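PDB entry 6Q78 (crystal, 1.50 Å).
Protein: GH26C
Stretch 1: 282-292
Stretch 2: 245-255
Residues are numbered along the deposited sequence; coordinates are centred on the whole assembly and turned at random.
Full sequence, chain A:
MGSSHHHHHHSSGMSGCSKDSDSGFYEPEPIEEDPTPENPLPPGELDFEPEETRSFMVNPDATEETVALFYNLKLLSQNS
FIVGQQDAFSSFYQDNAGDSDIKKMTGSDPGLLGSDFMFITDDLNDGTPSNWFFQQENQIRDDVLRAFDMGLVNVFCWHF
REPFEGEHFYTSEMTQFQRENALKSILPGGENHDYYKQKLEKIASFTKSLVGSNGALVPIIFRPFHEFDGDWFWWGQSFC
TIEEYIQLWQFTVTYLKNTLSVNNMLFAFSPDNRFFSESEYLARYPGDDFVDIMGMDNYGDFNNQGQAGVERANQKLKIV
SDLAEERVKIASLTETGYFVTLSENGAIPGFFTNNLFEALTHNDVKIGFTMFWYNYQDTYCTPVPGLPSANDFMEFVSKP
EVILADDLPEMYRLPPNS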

ATOM      1  N   LEU A 282     -13.754 -10.690  -4.925  1.00 13.23           N
ATOM      2  CA  LEU A 282     -14.458 -10.626  -3.643  1.00 15.19           C
ATOM      3  C   LEU A 282     -14.422 -11.942  -2.857  1.00 11.99           C
ATOM      4  O   LEU A 282     -14.990 -12.002  -1.746  1.00 14.52           O
ATOM      5  CB  LEU A 282     -15.928 -10.190  -3.861  1.00 14.28           C
ATOM      6  CG  LEU A 282     -16.144  -8.750  -4.354  1.00 16.66           C
ATOM      7  CD1 LEU A 282     -17.570  -8.541  -4.842  1.00 17.40           C
ATOM      8  CD2 LEU A 282     -15.851  -7.760  -3.241  1.00 19.90           C
ATOM      9  N   ALA A 283     -13.770 -12.978  -3.391  1.00 12.11           N
ATOM     10  CA  ALA A 283     -13.786 -14.293  -2.750  1.00 14.19           C
ATOM     11  C   ALA A 283     -13.424 -14.240  -1.261  1.00 12.54           C
ATOM     12  O   ALA A 283     -14.111 -14.849  -0.425  1.00 16.05           O
ATOM     13  CB  ALA A 283     -12.899 -15.280  -3.516  1.00 13.23           C
ATOM     14  N   ARG A 284     -12.329 -13.550  -0.913  1.00 11.67           N
ATOM     15  CA  ARG A 284     -11.895 -13.454   0.482  1.00 11.98           C
ATOM     16  C   ARG A 284     -12.067 -12.050   1.050  1.00 12.84           C
ATOM     17  O   ARG A 284     -11.398 -11.698   2.028  1.00 14.01           O
ATOM     18  CB  ARG A 284     -10.445 -13.935   0.632  1.00 12.69           C
ATOM     19  CG  ARG A 284     -10.319 -15.410   0.310  1.00 17.72           C
ATOM     20  CD  ARG A 284      -8.883 -15.998   0.385  1.00 15.32           C
ATOM     21  NE  ARG A 284      -9.018 -17.423   0.108  1.00 14.22           N
ATOM     22  CZ  ARG A 284      -8.545 -18.416   0.845  1.00 14.10           C
ATOM     23  NH1 ARG A 284      -7.797 -18.163   1.909  1.00 16.85           N
ATOM     24  NH2 ARG A 284      -8.829 -19.676   0.505  1.00 17.06           N
ATOM     25  N   TYR A 285     -12.934 -11.243   0.434  1.00 12.92           N
ATOM     26  CA  TYR A 285     -13.186  -9.886   0.910  1.00 12.59           C
ATOM     27  C   TYR A 285     -13.959  -9.930   2.222  1.00 11.68           C
ATOM     28  O   TYR A 285     -14.959 -10.669   2.340  1.00 13.28           O
ATOM     29  CB  TYR A 285     -13.977  -9.165  -0.169  1.00 11.12           C
ATOM     30  CG  TYR A 285     -14.397  -7.741   0.122  1.00 12.92           C
ATOM     31  CD1 TYR A 285     -13.480  -6.694   0.070  1.00 14.59           C
ATOM     32  CD2 TYR A 285     -15.722  -7.448   0.414  1.00 13.86           C
ATOM     33  CE1 TYR A 285     -13.892  -5.376   0.322  1.00 14.88           C
ATOM     34  CE2 TYR A 285     -16.145  -6.153   0.668  1.00 13.43           C
ATOM     35  CZ  TYR A 285     -15.219  -5.125   0.625  1.00 13.62           C
ATOM     36  OH  TYR A 285     -15.637  -3.815   0.850  1.00 16.59           O
ATOM     37  N   PRO A 286     -13.499  -9.211   3.250  1.00 12.08           N
ATOM     38  CA  PRO A 286     -14.111  -9.330   4.571  1.00 11.32           C
ATOM     39  C   PRO A 286     -15.339  -8.471   4.791  1.00 14.25           C
ATOM     40  O   PRO A 286     -15.941  -8.558   5.865  1.00 18.94           O
ATOM     41  CB  PRO A 286     -12.981  -8.904   5.510  1.00 10.93           C
ATOM     42  CG  PRO A 286     -12.232  -7.892   4.701  1.00 11.43           C
ATOM     43  CD  PRO A 286     -12.218  -8.478   3.300  1.00 13.90           C
ATOM     44  N   GLY A 287     -15.754  -7.672   3.815  1.00 13.70           N
ATOM     45  CA  GLY A 287     -16.968  -6.916   4.020  1.00 12.88           C
ATOM     46  C   GLY A 287     -16.759  -5.429   3.950  1.00 12.44           C
ATOM     47  O   GLY A 287     -15.701  -4.931   4.325  1.00 12.44           O
ATOM     48  N   ASP A 288     -17.809  -4.714   3.520  1.00 14.11           N
ATOM     49  CA  ASP A 288     -17.718  -3.265   3.370  1.00 12.81           C
ATOM     50  C   ASP A 288     -17.482  -2.557   4.699  1.00 13.20           C
ATOM     51  O   ASP A 288     -16.968  -1.438   4.707  1.00 15.35           O
ATOM     52  CB  ASP A 288     -19.020  -2.721   2.761  1.00 17.06           C
ATOM     53  CG  ASP A 288     -19.224  -3.113   1.295  1.00 19.66           C
ATOM     54  OD1 ASP A 288     -18.272  -3.531   0.611  1.00 17.95           O
ATOM     55  OD2 ASP A 288     -20.389  -2.976   0.821  1.00 24.54           O
ATOM     56  N   ASP A 289     -17.888  -3.156   5.822  1.00 15.15           N
ATOM     57  CA  ASP A 289     -17.611  -2.563   7.136  1.00 16.22           C
ATOM     58  C   ASP A 289     -16.143  -2.661   7.550  1.00 12.00           C
ATOM     59  O   ASP A 289     -15.775  -2.126   8.606  1.00 14.96           O
ATOM     60  CB  ASP A 289     -18.463  -3.244   8.219  1.00 19.83           C
ATOM     61  CG  ASP A 289     -19.935  -2.975   8.049  1.00 29.74           C
ATOM     62  OD1 ASP A 289     -20.742  -3.721   8.634  1.00 33.80           O
ATOM     63  OD2 ASP A 289     -20.277  -2.021   7.326  1.00 27.06           O
ATOM     64  N   PHE A 290     -15.302  -3.305   6.755  1.00 11.41           N
ATOM     65  CA  PHE A 290     -13.940  -3.614   7.161  1.00 12.08           C
ATOM     66  C   PHE A 290     -12.879  -3.097   6.204  1.00 10.24           C
ATOM     67  O   PHE A 290     -11.691  -3.226   6.506  1.00 11.52           O
ATOM     68  CB  PHE A 290     -13.802  -5.141   7.318  1.00 11.03           C
ATOM     69  CG  PHE A 290     -14.604  -5.686   8.444  1.00 11.78           C
ATOM     70  CD1 PHE A 290     -14.144  -5.581   9.752  1.00 12.55           C
ATOM     71  CD2 PHE A 290     -15.862  -6.235   8.220  1.00 14.15           C
ATOM     72  CE1 PHE A 290     -14.914  -6.046  10.814  1.00 13.53           C
ATOM     73  CE2 PHE A 290     -16.615  -6.724   9.283  1.00 13.18           C
ATOM     74  CZ  PHE A 290     -16.145  -6.616  10.574  1.00 13.39           C
ATOM     75  N   VAL A 291     -13.262  -2.485   5.084  1.00 10.05           N
ATOM     76  CA  VAL A 291     -12.307  -2.095   4.049  1.00 10.22           C
ATOM     77  C   VAL A 291     -12.638  -0.673   3.612  1.00  9.50           C
ATOM     78  O   VAL A 291     -13.804  -0.374   3.327  1.00 10.08           O
ATOM     79  CB  VAL A 291     -12.376  -3.045   2.841  1.00 11.37           C
ATOM     80  CG1 VAL A 291     -11.527  -2.490   1.709  1.00 11.24           C
ATOM     81  CG2 VAL A 291     -11.917  -4.452   3.229  1.00 11.31           C
ATOM     82  N   ASP A 292     -11.602   0.180   3.529  1.00  9.32           N
ATOM     83  CA  ASP A 292     -11.733   1.541   2.985  1.00 10.27           C
ATOM     84  C   ASP A 292     -11.212   1.654   1.556  1.00  8.77           C
ATOM     85  O   ASP A 292     -11.771   2.397   0.735  1.00  9.43           O
ATOM     86  CB  ASP A 292     -10.912   2.513   3.821  1.00  8.88           C
ATOM     87  CG  ASP A 292     -11.485   2.731   5.221  1.00 12.36           C
ATOM     88  OD1 ASP A 292     -12.691   3.135   5.319  1.00 12.99           O
ATOM     89  OD2 ASP A 292     -10.732   2.518   6.207  1.00 11.40           O
TER
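Stretch 2 245-255: YIQLWQFTVTY

Packing of the helix 245-255 of GH26C against the irregular segment 282-292 of the same chain. Stretch 2 is helical from Tyr245 to Tyr255, part of a longer helix that runs on at both ends; stretch 1 has no regular helix or strand and is shaped by two type I beta turns, Leu282 to Tyr285 and Gly287 to Phe290. The two run in the same general sense: Pro286 lies nearest Ile246 (CA to CA 4.9 Å), and one helical turn later Phe290 lies nearest Gln250 (CA to CA 6.6 Å). Together they bury 537 Å².

Leu282 stays clear of the helix; its carbonyl closes the first turn by accepting from Tyr285 N (Tyr285 N to Leu282 O 3.1 Å). The Arg284 carbonyl meets the start of stretch 2, with Arg284 O 3.6 Å from Tyr245 CD2, at the edge of the tyrosine ring, and also 3.6 Å from Ile246 CG1. The CA-to-CB bond of Arg284 points sideways, with Arg284 CB 3.9 Å from Tyr245 CD2, while the guanidinium nitrogens NH1 and NH2 are hydrogen-bonded elsewhere in the structure. Tyr285 points its CB away from the helix, and its hydroxyl donates to Asp288 within the loop (Tyr285 OH to Asp288 OD1 2.7 Å). Its carbonyl still reaches the helix, Tyr285 O lying 3.6 Å from Ile246 CD1.

Pro286 brings the backbones closest and touches three helix residues. Its CB is 4.2 Å from Ile246 CG2, and its CG is 3.7 Å from Trp249 CE3, an oblique approach to the indole. Its carbonyl accepts the hydrogen bond that joins the two stretches, Gln250 NE2 to Pro286 O at 2.9 Å with an N-H...O angle of 156°. Gly287 follows at phi/psi 120/150, where a CB would be jammed against the carbonyl O of the residue before; its own carbonyl closes the second turn (Phe290 N to Gly287 O 3.0 Å). Asp288 and Asp289, the middle residues of that turn, make no contact with the helix.

The CA-to-CB bond of Phe290, chi1 in the m well, points toward the helix, and Phe290 is the residue of stretch 1 most covered by it. Gln250 CG lies over one face of the phenyl ring, 3.5 Å from the Phe290 ring centroid and 8° off the normal, a CH-pi contact; the same glutamine thus serves both residues: its amide donates to the Pro286 carbonyl, yet Gln250 NE2 also comes within 3.4 Å of Phe290 CE2, so amide and aliphatic part both lie against the ring. At the ring edge, Phe290 CD1 is 3.9 Å from Val253 CB and Phe290 CE1 is 3.8 Å from Thr254 OG1. Phe290 O, 3.3 Å from Trp249 CZ3, faces the edge of the indole and is buried without a hydrogen-bonding partner. Val291 ends the contact, its CG2 4.0 Å from Trp249 CZ3. On the helix, the indole also makes a weak hydrogen bond to the preceding turn, Trp249 NE1 to Tyr245 OH at 3.0 Å. Asp292 lies beyond reach.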

ATOM      1  N   TYR A 245      -9.356 -16.534   6.610  1.00 11.52           N
ATOM      2  CA  TYR A 245      -8.783 -15.255   6.196  1.00 12.62           C
ATOM      3  C   TYR A 245      -9.696 -14.106   6.593  1.00 10.54           C
ATOM      4  O   TYR A 245      -9.235 -13.089   7.128  1.00 10.85           O
ATOM      5  CB  TYR A 245      -8.526 -15.254   4.683  1.00 11.98           C
ATOM      6  CG  TYR A 245      -7.832 -14.007   4.235  1.00 10.53           C
ATOM      7  CD1 TYR A 245      -6.433 -13.925   4.268  1.00 10.83           C
ATOM      8  CD2 TYR A 245      -8.558 -12.884   3.829  1.00 12.29           C
ATOM      9  CE1 TYR A 245      -5.785 -12.741   3.907  1.00  8.72           C
ATOM     10  CE2 TYR A 245      -7.915 -11.708   3.462  1.00  9.78           C
ATOM     11  CZ  TYR A 245      -6.530 -11.659   3.485  1.00 10.40           C
ATOM     12  OH  TYR A 245      -5.913 -10.475   3.110  1.00  9.84           O
ATOM     13  N   ILE A 246     -10.998 -14.264   6.360  1.00 11.27           N
ATOM     14  CA  ILE A 246     -11.952 -13.211   6.689  1.00 11.65           C
ATOM     15  C   ILE A 246     -12.016 -12.996   8.195  1.00 12.78           C
ATOM     16  O   ILE A 246     -12.072 -11.850   8.673  1.00 11.41           O
ATOM     17  CB  ILE A 246     -13.326 -13.563   6.088  1.00 11.42           C
ATOM     18  CG1 ILE A 246     -13.280 -13.415   4.560  1.00 11.47           C
ATOM     19  CG2 ILE A 246     -14.428 -12.667   6.666  1.00 14.85           C
ATOM     20  CD1 ILE A 246     -14.600 -13.847   3.905  1.00 17.87           C
ATOM     21  N   GLN A 247     -11.984 -14.089   8.971  1.00 11.94           N
ATOM     22  CA  GLN A 247     -11.972 -13.956  10.428  1.00 11.90           C
ATOM     23  C   GLN A 247     -10.741 -13.195  10.893  1.00 10.49           C
ATOM     24  O   GLN A 247     -10.817 -12.365  11.803  1.00 11.72           O
ATOM     25  CB  GLN A 247     -11.996 -15.344  11.070  1.00 13.43           C
ATOM     26  CG  GLN A 247     -12.048 -15.306  12.586  1.00 20.71           C
ATOM     27  CD  GLN A 247     -11.923 -16.684  13.237  1.00 24.42           C
ATOM     28  OE1 GLN A 247     -11.828 -17.708  12.557  1.00 24.64           O
ATOM     29  NE2 GLN A 247     -11.955 -16.706  14.564  1.00 28.31           N
ATOM     30  N   LEU A 248      -9.582 -13.492  10.304  1.00 10.09           N
ATOM     31  CA  LEU A 248      -8.367 -12.766  10.659  1.00 11.78           C
ATOM     32  C   LEU A 248      -8.509 -11.276  10.354  1.00 12.06           C
ATOM     33  O   LEU A 248      -8.201 -10.423  11.204  1.00 11.01           O
ATOM     34  CB  LEU A 248      -7.185 -13.343   9.878  1.00  9.27           C
ATOM     35  CG  LEU A 248      -5.890 -12.533   9.984  1.00  8.70           C
ATOM     36  CD1 LEU A 248      -5.363 -12.434  11.431  1.00 11.06           C
ATOM     37  CD2 LEU A 248      -4.818 -13.119   9.058  1.00 10.28           C
ATOM     38  N   TRP A 249      -9.039 -10.948   9.173  1.00  9.42           N
ATOM     39  CA  TRP A 249      -9.200  -9.544   8.808  1.00  8.78           C
ATOM     40  C   TRP A 249     -10.146  -8.826   9.768  1.00 12.05           C
ATOM     41  O   TRP A 249      -9.860  -7.710  10.221  1.00 11.34           O
ATOM     42  CB  TRP A 249      -9.718  -9.433   7.378  1.00 12.22           C
ATOM     43  CG  TRP A 249      -8.730  -8.772   6.450  1.00 21.87           C
ATOM     44  CD1 TRP A 249      -7.716  -9.393   5.786  1.00 22.53           C
ATOM     45  CD2 TRP A 249      -8.624  -7.370   6.114  1.00 10.96           C
ATOM     46  NE1 TRP A 249      -7.005  -8.484   5.038  1.00 22.40           N
ATOM     47  CE2 TRP A 249      -7.540  -7.239   5.224  1.00 16.58           C
ATOM     48  CE3 TRP A 249      -9.379  -6.217   6.437  1.00 13.05           C
ATOM     49  CZ2 TRP A 249      -7.178  -6.008   4.680  1.00 12.08           C
ATOM     50  CZ3 TRP A 249      -9.000  -5.031   5.923  1.00 26.34           C
ATOM     51  CH2 TRP A 249      -7.936  -4.934   5.037  1.00 14.36           C
ATOM     52  N   GLN A 250     -11.302  -9.440  10.061  1.00 10.31           N
ATOM     53  CA  GLN A 250     -12.283  -8.765  10.906  1.00 11.65           C
ATOM     54  C   GLN A 250     -11.764  -8.617  12.329  1.00 13.51           C
ATOM     55  O   GLN A 250     -11.955  -7.567  12.960  1.00 11.46           O
ATOM     56  CB  GLN A 250     -13.626  -9.488  10.863  1.00 12.43           C
ATOM     57  CG  GLN A 250     -14.231  -9.469   9.458  1.00 10.87           C
ATOM     58  CD  GLN A 250     -15.553 -10.193   9.404  1.00 15.44           C
ATOM     59  OE1 GLN A 250     -15.902 -10.946  10.314  1.00 20.64           O
ATOM     60  NE2 GLN A 250     -16.295  -9.987   8.313  1.00 15.30           N
ATOM     61  N   PHE A 251     -11.119  -9.661  12.858  1.00 11.29           N
ATOM     62  CA  PHE A 251     -10.517  -9.539  14.175  1.00 10.58           C
ATOM     63  C   PHE A 251      -9.504  -8.407  14.195  1.00 11.45           C
ATOM     64  O   PHE A 251      -9.479  -7.597  15.143  1.00 11.89           O
ATOM     65  CB  PHE A 251      -9.820 -10.830  14.602  1.00 11.42           C
ATOM     66  CG  PHE A 251      -9.060 -10.654  15.857  1.00 10.82           C
ATOM     67  CD1 PHE A 251      -9.717 -10.733  17.078  1.00 17.79           C
ATOM     68  CD2 PHE A 251      -7.706 -10.366  15.823  1.00 11.30           C
ATOM     69  CE1 PHE A 251      -9.023 -10.507  18.247  1.00 15.25           C
ATOM     70  CE2 PHE A 251      -7.010 -10.132  16.989  1.00 13.87           C
ATOM     71  CZ  PHE A 251      -7.662 -10.203  18.197  1.00 15.09           C
ATOM     72  N   THR A 252      -8.683  -8.309  13.147  1.00 11.35           N
ATOM     73  CA  THR A 252      -7.601  -7.328  13.138  1.00 10.67           C
ATOM     74  C   THR A 252      -8.148  -5.912  13.097  1.00 10.88           C
ATOM     75  O   THR A 252      -7.691  -5.032  13.845  1.00 10.52           O
ATOM     76  CB  THR A 252      -6.699  -7.595  11.932  1.00  8.67           C
ATOM     77  OG1 THR A 252      -6.127  -8.898  12.083  1.00 10.20           O
ATOM     78  CG2 THR A 252      -5.572  -6.601  11.856  1.00 10.22           C
ATOM     79  N   VAL A 253      -9.108  -5.660  12.201  1.00  8.51           N
ATOM     80  CA  VAL A 253      -9.674  -4.307  12.139  1.00  8.99           C
ATOM     81  C   VAL A 253     -10.306  -3.923  13.471  1.00 12.05           C
ATOM     82  O   VAL A 253     -10.098  -2.812  13.987  1.00 13.27           O
ATOM     83  CB  VAL A 253     -10.678  -4.222  10.983  1.00  8.73           C
ATOM     84  CG1 VAL A 253     -11.457  -2.904  11.040  1.00 13.01           C
ATOM     85  CG2 VAL A 253      -9.916  -4.340   9.671  1.00 11.44           C
ATOM     86  N   THR A 254     -11.126  -4.822  14.037  1.00 11.00           N
ATOM     87  CA  THR A 254     -11.828  -4.488  15.265  1.00 12.50           C
ATOM     88  C   THR A 254     -10.865  -4.302  16.425  1.00 11.32           C
ATOM     89  O   THR A 254     -11.062  -3.413  17.265  1.00 12.17           O
ATOM     90  CB  THR A 254     -12.859  -5.581  15.531  1.00 15.57           C
ATOM     91  OG1 THR A 254     -13.823  -5.575  14.459  1.00 19.57           O
ATOM     92  CG2 THR A 254     -13.579  -5.382  16.862  1.00 21.55           C
ATOM     93  N   TYR A 255      -9.812  -5.122  16.498  1.00  9.75           N
ATOM     94  CA  TYR A 255      -8.884  -4.978  17.611  1.00 10.16           C
ATOM     95  C   TYR A 255      -8.144  -3.647  17.534  1.00 11.29           C
ATOM     96  O   TYR A 255      -7.981  -2.961  18.557  1.00 11.66           O
ATOM     97  CB  TYR A 255      -7.902  -6.149  17.616  1.00 10.15           C
ATOM     98  CG  TYR A 255      -7.168  -6.329  18.937  1.00  9.93           C
ATOM     99  CD1 TYR A 255      -7.818  -6.845  20.040  1.00 11.60           C
ATOM    100  CD2 TYR A 255      -5.825  -6.012  19.069  1.00 11.81           C
ATOM    101  CE1 TYR A 255      -7.160  -7.019  21.242  1.00 15.47           C
ATOM    102  CE2 TYR A 255      -5.148  -6.205  20.275  1.00 12.04           C
ATOM    103  CZ  TYR A 255      -5.830  -6.690  21.355  1.00 12.63           C
ATOM    104  OH  TYR A 255      -5.180  -6.873  22.572  1.00 14.71           O
TER